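Side-chain contacts in cytochrome C (Marichromatium purpuratum 984, PDB 5LO9), which is a multiheme c-type cytochrome, a thiosulfate dehydrogenase that probably oxidises thiosulfate to tetrathionate and passes the electrons on through its hemes: residues Cys290-Asp293 against Asp299-Pro302; Met303-Val308 against Ser375-Pro380. All coordinates share one frame; numbering follows the deposited sequence.

How the interactions relate
Interactions 1 and 2 are two consecutive supports of one heme c, the first holding its iron and the second one of its propionates. Both are buried contacts, although interaction 2 reaches the surface at Ser375. Interaction 1 folds the start of helix 292-295 back on the loop that follows it, whereas interaction 2 joins the next helix, 304-307, to a distant loop. Their chemistry differs accordingly: a carbonyl-held histidine with water-bridged backbone in the one, alanine packing, with arginine hydrogen bonds to a heme propionate, in the other. They also touch directly, through backbone bonding between Asp299 and Gly376 and through the Tyr379 hydroxyl, which meets Cys290 O.

Interaction 1: Cys290-Asp293 against Asp299-Pro302; sequences CHLD and DASP. With HEC (heme c), chain E.
His291 and Ser301 illustrate how a c-type cytochrome steadies its iron ligand with a backbone carbonyl. One end of the imidazole binds the heme iron through NE2, at 2.2 Å; from the other, ND1 donates to Ser301 O over 2.8 Å, meeting a lone pair in the carbonyl plane. The bond is somewhat bent (143° at the hydrogen), and the oxygen is tilted from the ring plane. A first torsion that sets CG anti to the carbonyl carbon (chi1 -60°) carries the ring to the iron, while Ser301 CB lies in plane at the ring's edge. Beside it, Cys290 SG is covalently joined to heme CAC; Cys290 and His291 end the CXXCH motif that fastens rim and metal.

Behind the histidine, His291 CA makes a CA-H...O contact with Ala300 O (3.3 Å), and the methyl of Ala300 rests against the branch of Leu292, its CB 3.9 Å from Leu292 CG. A water hydrogen-bonds with Leu292 O and Ala300 O, bridging the two backbones. Held at both nitrogens, the imidazole has little freedom to turn about its CB-CG bond, and the carbonyl is likely to make it a slightly stronger electron donor to the iron.

Interaction 2: Met303-Val308 against Ser375-Pro380; sequences MWAAWV and SGRGYP. With HEC (heme c), chain E; EDO (1,2-ethanediol), chain R.
Ala305, on the short helix 304-307, and Arg377, in the irregular segment 375-380, bring their CA atoms to 5.3 Å, and no hydrogen bond joins the two segments directly. Packing and a shared heme make the link instead. The methyl of Ala305 points at the other segment and sits against the first carbons of the arginine, with its CB 3.5 Å from Arg377 CG. With CG anti to the backbone N (chi1 -167°) and the rest of the chain extended, that side chain carries its guanidinium edge-on to one heme propionate, while Ala305 O lies over one of its faces. There NE donates to O1A (2.8 Å, 167° at the hydrogen) and NH2 to O2A (2.7 Å, 178°), two nearly straight bonds that fix how both flat groups are turned. A leucine in place of Arg377 would probably leave this propionate without its paired N-H donors and less restrained in its rotation. Tyr310 OH is another hydrogen-bond partner of the heme. The contact thus forms part of the heme pocket, with the arginine anchoring a propionate.

Further along, Trp304 presents the edge of its benzene ring to Ser375 O, in plane, with CH2 3.5 Å away; its NE1 is engaged by Arg296 O. Gly376 follows with a positive phi, its CA lying obliquely near that ring, and its N donates to a 1,2-ethanediol, probably from the crystallisation liquor.

Met303 and Ala306 also touch the heme, with Met303 CE 3.6 Å from heme C3A. Helix 351-363 receives Met303 and Trp307, helix 323-332 packs on Ala306 and Trp307, and helix 439-449 lies against Tyr379 and Pro380, whereas Trp307 and Val308 meet Thr369 of the second subunit.

Interaction 1: Cys290-Asp293 against Asp299-Pro302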
# COMPACT_ATOMS: atom_id res chain seq x y z
N CYS A 290 -4.93 -15.60 14.85
CA CYS A 290 -4.23 -14.67 15.71
C CYS A 290 -4.72 -13.24 15.54
O CYS A 290 -4.26 -12.36 16.27
CB CYS A 290 -2.73 -14.72 15.44
SG CYS A 290 -1.98 -16.36 15.63
N HIS A 291 -5.60 -12.97 14.57
CA HIS A 291 -6.08 -11.63 14.23
C HIS A 291 -7.61 -11.74 14.20
O HIS A 291 -8.24 -11.92 13.16
CB HIS A 291 -5.53 -11.11 12.89
CG HIS A 291 -4.03 -11.02 12.83
ND1 HIS A 291 -3.33 -9.96 13.38
CD2 HIS A 291 -3.11 -11.82 12.25
CE1 HIS A 291 -2.04 -10.13 13.14
NE2 HIS A 291 -1.87 -11.24 12.46
N LEU A 292 -8.20 -11.65 15.39
CA LEU A 292 -9.56 -12.13 15.57
C LEU A 292 -10.60 -11.29 14.80
O LEU A 292 -10.40 -10.13 14.44
CB LEU A 292 -9.86 -12.12 17.06
CG LEU A 292 -8.89 -12.94 17.88
CD1 LEU A 292 -9.30 -12.84 19.32
CD2 LEU A 292 -8.89 -14.38 17.42
N ASP A 293 -11.76 -11.92 14.60
CA ASP A 293 -12.83 -11.36 13.78
C ASP A 293 -12.31 -11.08 12.38
O ASP A 293 -12.64 -10.07 11.75
CB ASP A 293 -13.45 -10.10 14.40
CG ASP A 293 -14.82 -9.79 13.82
OD1 ASP A 293 -15.34 -10.69 13.09
OD2 ASP A 293 -15.40 -8.71 14.09
N ASP A 299 -7.39 -4.56 19.51
CA ASP A 299 -6.57 -5.22 20.53
C ASP A 299 -6.28 -6.69 20.18
O ASP A 299 -5.72 -7.41 21.01
CB ASP A 299 -7.21 -5.13 21.91
CG ASP A 299 -7.24 -3.71 22.47
OD1 ASP A 299 -6.33 -2.87 22.18
OD2 ASP A 299 -8.19 -3.43 23.23
N ALA A 300 -6.59 -7.13 18.96
CA ALA A 300 -6.16 -8.41 18.43
C ALA A 300 -5.47 -8.21 17.08
O ALA A 300 -5.78 -8.87 16.10
CB ALA A 300 -7.33 -9.38 18.31
N SER A 301 -4.51 -7.26 17.03
CA SER A 301 -3.82 -6.82 15.81
C SER A 301 -4.77 -6.71 14.63
O SER A 301 -4.68 -7.47 13.65
CB SER A 301 -2.67 -7.73 15.41
OG SER A 301 -1.56 -7.40 16.18
N PRO A 302 -5.69 -5.78 14.69
CA PRO A 302 -6.56 -5.56 13.55
C PRO A 302 -5.75 -5.08 12.35
O PRO A 302 -4.72 -4.41 12.48
CB PRO A 302 -7.56 -4.52 14.06
CG PRO A 302 -6.78 -3.75 15.12
CD PRO A 302 -5.89 -4.79 15.76
FE HEC E . 0.15 -11.74 11.77
CHA HEC E . 1.44 -8.72 13.00
CHB HEC E . -0.75 -10.17 8.77
CHC HEC E . -0.89 -14.84 10.43
CHD HEC E . 0.66 -13.19 14.84
NA HEC E . 0.32 -9.80 11.04
C1A HEC E . 0.86 -8.76 11.67
C2A HEC E . 0.84 -7.51 10.88
C3A HEC E . 0.20 -7.93 9.64
C4A HEC E . -0.09 -9.37 9.84
CMA HEC E . -0.12 -7.06 8.48
CAA HEC E . 1.33 -6.15 11.29
CBA HEC E . 0.37 -5.58 12.34
CGA HEC E . 0.72 -4.14 12.69
O1A HEC E . -0.17 -3.47 13.25
O2A HEC E . 1.88 -3.68 12.43
NB HEC E . -0.66 -12.40 9.96
C1B HEC E . -0.94 -11.62 8.90
C2B HEC E . -1.49 -12.37 7.76
C3B HEC E . -1.52 -13.74 8.25
C4B HEC E . -0.98 -13.64 9.62
CMB HEC E . -1.94 -11.84 6.45
CAB HEC E . -1.98 -14.95 7.50
CBB HEC E . -1.04 -15.15 6.32
NC HEC E . -0.06 -13.68 12.50
C1C HEC E . -0.51 -14.77 11.84
C2C HEC E . -0.62 -15.97 12.70
C3C HEC E . -0.15 -15.47 14.01
C4C HEC E . 0.15 -14.04 13.76
CMC HEC E . -1.09 -17.34 12.29
CAC HEC E . -0.04 -16.18 15.35
CBC HEC E . 0.69 -17.48 15.23
ND HEC E . 0.93 -11.06 13.58
C1D HEC E . 1.05 -11.80 14.67
C2D HEC E . 1.62 -11.05 15.81
C3D HEC E . 1.88 -9.69 15.29
C4D HEC E . 1.41 -9.85 13.88
CMD HEC E . 1.88 -11.62 17.16
CAD HEC E . 2.45 -8.47 15.98
CBD HEC E . 3.84 -8.65 16.61
CGD HEC E . 5.03 -8.98 15.68
O1D HEC E . 5.00 -9.94 14.85
O2D HEC E . 6.07 -8.27 15.79
O HOH W 1 -7.77 -8.61 14.24

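Interaction 2: Met303-Val308 against Ser375-Pro380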
# COMPACT_ATOMS: atom_id res chain seq x y z
N MET A 303 -6.22 -5.45 11.17
CA MET A 303 -5.51 -5.12 9.95
C MET A 303 -5.70 -3.66 9.58
O MET A 303 -4.82 -3.05 8.96
CB MET A 303 -5.99 -6.03 8.83
CG MET A 303 -5.59 -7.49 9.04
SD MET A 303 -3.80 -7.80 8.88
CE MET A 303 -3.27 -7.79 10.59
N TRP A 304 -6.83 -3.08 9.97
CA TRP A 304 -7.04 -1.68 9.65
C TRP A 304 -6.02 -0.79 10.35
O TRP A 304 -5.62 0.24 9.81
CB TRP A 304 -8.45 -1.23 10.00
CG TRP A 304 -9.00 -1.72 11.28
CD1 TRP A 304 -9.83 -2.80 11.45
CD2 TRP A 304 -8.84 -1.13 12.56
NE1 TRP A 304 -10.17 -2.91 12.76
CE2 TRP A 304 -9.59 -1.89 13.46
CE3 TRP A 304 -8.14 -0.03 13.03
CZ2 TRP A 304 -9.65 -1.59 14.81
CZ3 TRP A 304 -8.19 0.26 14.38
CH2 TRP A 304 -8.94 -0.51 15.24
N ALA A 305 -5.55 -1.17 11.52
CA ALA A 305 -4.55 -0.32 12.15
C ALA A 305 -3.19 -0.50 11.52
O ALA A 305 -2.31 0.34 11.72
CB ALA A 305 -4.44 -0.62 13.65
N ALA A 306 -3.01 -1.57 10.76
CA ALA A 306 -1.72 -1.87 10.17
C ALA A 306 -1.56 -1.24 8.80
O ALA A 306 -0.48 -0.77 8.46
CB ALA A 306 -1.53 -3.38 10.08
N TRP A 307 -2.64 -1.20 8.01
CA TRP A 307 -2.54 -0.68 6.65
C TRP A 307 -1.91 0.72 6.61
O TRP A 307 -1.06 1.00 5.76
CB TRP A 307 -3.91 -0.63 6.00
CG TRP A 307 -3.84 -0.14 4.58
CD1 TRP A 307 -4.17 1.11 4.10
CD2 TRP A 307 -3.37 -0.89 3.47
NE1 TRP A 307 -3.93 1.16 2.76
CE2 TRP A 307 -3.45 -0.05 2.35
CE3 TRP A 307 -2.90 -2.18 3.32
CZ2 TRP A 307 -3.08 -0.49 1.09
CZ3 TRP A 307 -2.52 -2.60 2.06
CH2 TRP A 307 -2.61 -1.76 0.97
N VAL A 308 -2.33 1.60 7.52
CA VAL A 308 -1.89 3.00 7.49
C VAL A 308 -0.56 3.20 8.16
O VAL A 308 -0.08 4.33 8.24
CB VAL A 308 -2.89 3.95 8.19
CG1 VAL A 308 -4.24 3.96 7.47
CG2 VAL A 308 -3.07 3.54 9.69
N SER A 375 -5.78 3.76 17.92
CA SER A 375 -6.27 3.04 19.09
C SER A 375 -6.83 1.69 18.67
O SER A 375 -7.68 1.59 17.77
CB SER A 375 -7.34 3.86 19.81
OG SER A 375 -8.12 3.03 20.65
N GLY A 376 -6.33 0.63 19.31
CA GLY A 376 -6.70 -0.73 19.00
C GLY A 376 -5.59 -1.50 18.32
O GLY A 376 -5.74 -2.71 18.11
N ARG A 377 -4.49 -0.85 17.98
CA ARG A 377 -3.48 -1.53 17.20
C ARG A 377 -2.77 -2.57 18.05
O ARG A 377 -2.50 -2.34 19.23
CB ARG A 377 -2.47 -0.54 16.67
CG ARG A 377 -1.61 -1.18 15.61
CD ARG A 377 -0.47 -0.29 15.21
NE ARG A 377 0.48 -0.97 14.36
CZ ARG A 377 1.58 -0.40 13.92
NH1 ARG A 377 1.82 0.85 14.24
NH2 ARG A 377 2.43 -1.09 13.16
N GLY A 378 -2.44 -3.70 17.42
CA GLY A 378 -1.65 -4.74 18.06
C GLY A 378 -2.33 -5.34 19.28
O GLY A 378 -3.55 -5.46 19.37
N TYR A 379 -1.53 -5.73 20.21
CA TYR A 379 -1.98 -6.25 21.48
C TYR A 379 -1.65 -5.28 22.60
O TYR A 379 -0.61 -4.62 22.56
CB TYR A 379 -1.31 -7.58 21.78
CG TYR A 379 -1.46 -8.64 20.68
CD1 TYR A 379 -2.63 -8.78 19.95
CD2 TYR A 379 -0.42 -9.50 20.39
CE1 TYR A 379 -2.75 -9.76 18.96
CE2 TYR A 379 -0.53 -10.47 19.40
CZ TYR A 379 -1.69 -10.59 18.70
OH TYR A 379 -1.75 -11.56 17.73
N PRO A 380 -2.49 -5.16 23.63
CA PRO A 380 -2.15 -4.25 24.74
C PRO A 380 -0.94 -4.78 25.51
O PRO A 380 -0.96 -5.89 26.04
CB PRO A 380 -3.41 -4.25 25.60
CG PRO A 380 -4.50 -4.69 24.67
CD PRO A 380 -3.88 -5.66 23.73
FE HEC E . 0.15 -11.74 11.77
CHA HEC E . 1.44 -8.72 13.00
CHB HEC E . -0.75 -10.17 8.77
CHC HEC E . -0.89 -14.84 10.43
CHD HEC E . 0.66 -13.19 14.84
NA HEC E . 0.32 -9.80 11.04
C1A HEC E . 0.86 -8.76 11.67
C2A HEC E . 0.84 -7.51 10.88
C3A HEC E . 0.20 -7.93 9.64
C4A HEC E . -0.09 -9.37 9.84
CMA HEC E . -0.12 -7.06 8.48
CAA HEC E . 1.33 -6.15 11.29
CBA HEC E . 0.37 -5.58 12.34
CGA HEC E . 0.72 -4.14 12.69
O1A HEC E . -0.17 -3.47 13.25
O2A HEC E . 1.88 -3.68 12.43
NB HEC E . -0.66 -12.40 9.96
C1B HEC E . -0.94 -11.62 8.90
C2B HEC E . -1.49 -12.37 7.76
C3B HEC E . -1.52 -13.74 8.25
C4B HEC E . -0.98 -13.64 9.62
CMB HEC E . -1.94 -11.84 6.45
CAB HEC E . -1.98 -14.95 7.50
CBB HEC E . -1.04 -15.15 6.32
NC HEC E . -0.06 -13.68 12.50
C1C HEC E . -0.51 -14.77 11.84
C2C HEC E . -0.62 -15.97 12.70
C3C HEC E . -0.15 -15.47 14.01
C4C HEC E . 0.15 -14.04 13.76
CMC HEC E . -1.09 -17.34 12.29
CAC HEC E . -0.04 -16.18 15.35
CBC HEC E . 0.69 -17.48 15.23
ND HEC E . 0.93 -11.06 13.58
C1D HEC E . 1.05 -11.80 14.67
C2D HEC E . 1.62 -11.05 15.81
C3D HEC E . 1.88 -9.69 15.29
C4D HEC E . 1.41 -9.85 13.88
CMD HEC E . 1.88 -11.62 17.16
CAD HEC E . 2.45 -8.47 15.98
CBD HEC E . 3.84 -8.65 16.61
CGD HEC E . 5.03 -8.98 15.68
O1D HEC E . 5.00 -9.94 14.85
O2D HEC E . 6.07 -8.27 15.79
C1 EDO R . -3.07 0.93 21.73
O1 EDO R . -4.52 0.86 21.77
C2 EDO R . -2.61 1.09 20.29
O2 EDO R . -1.85 2.30 20.12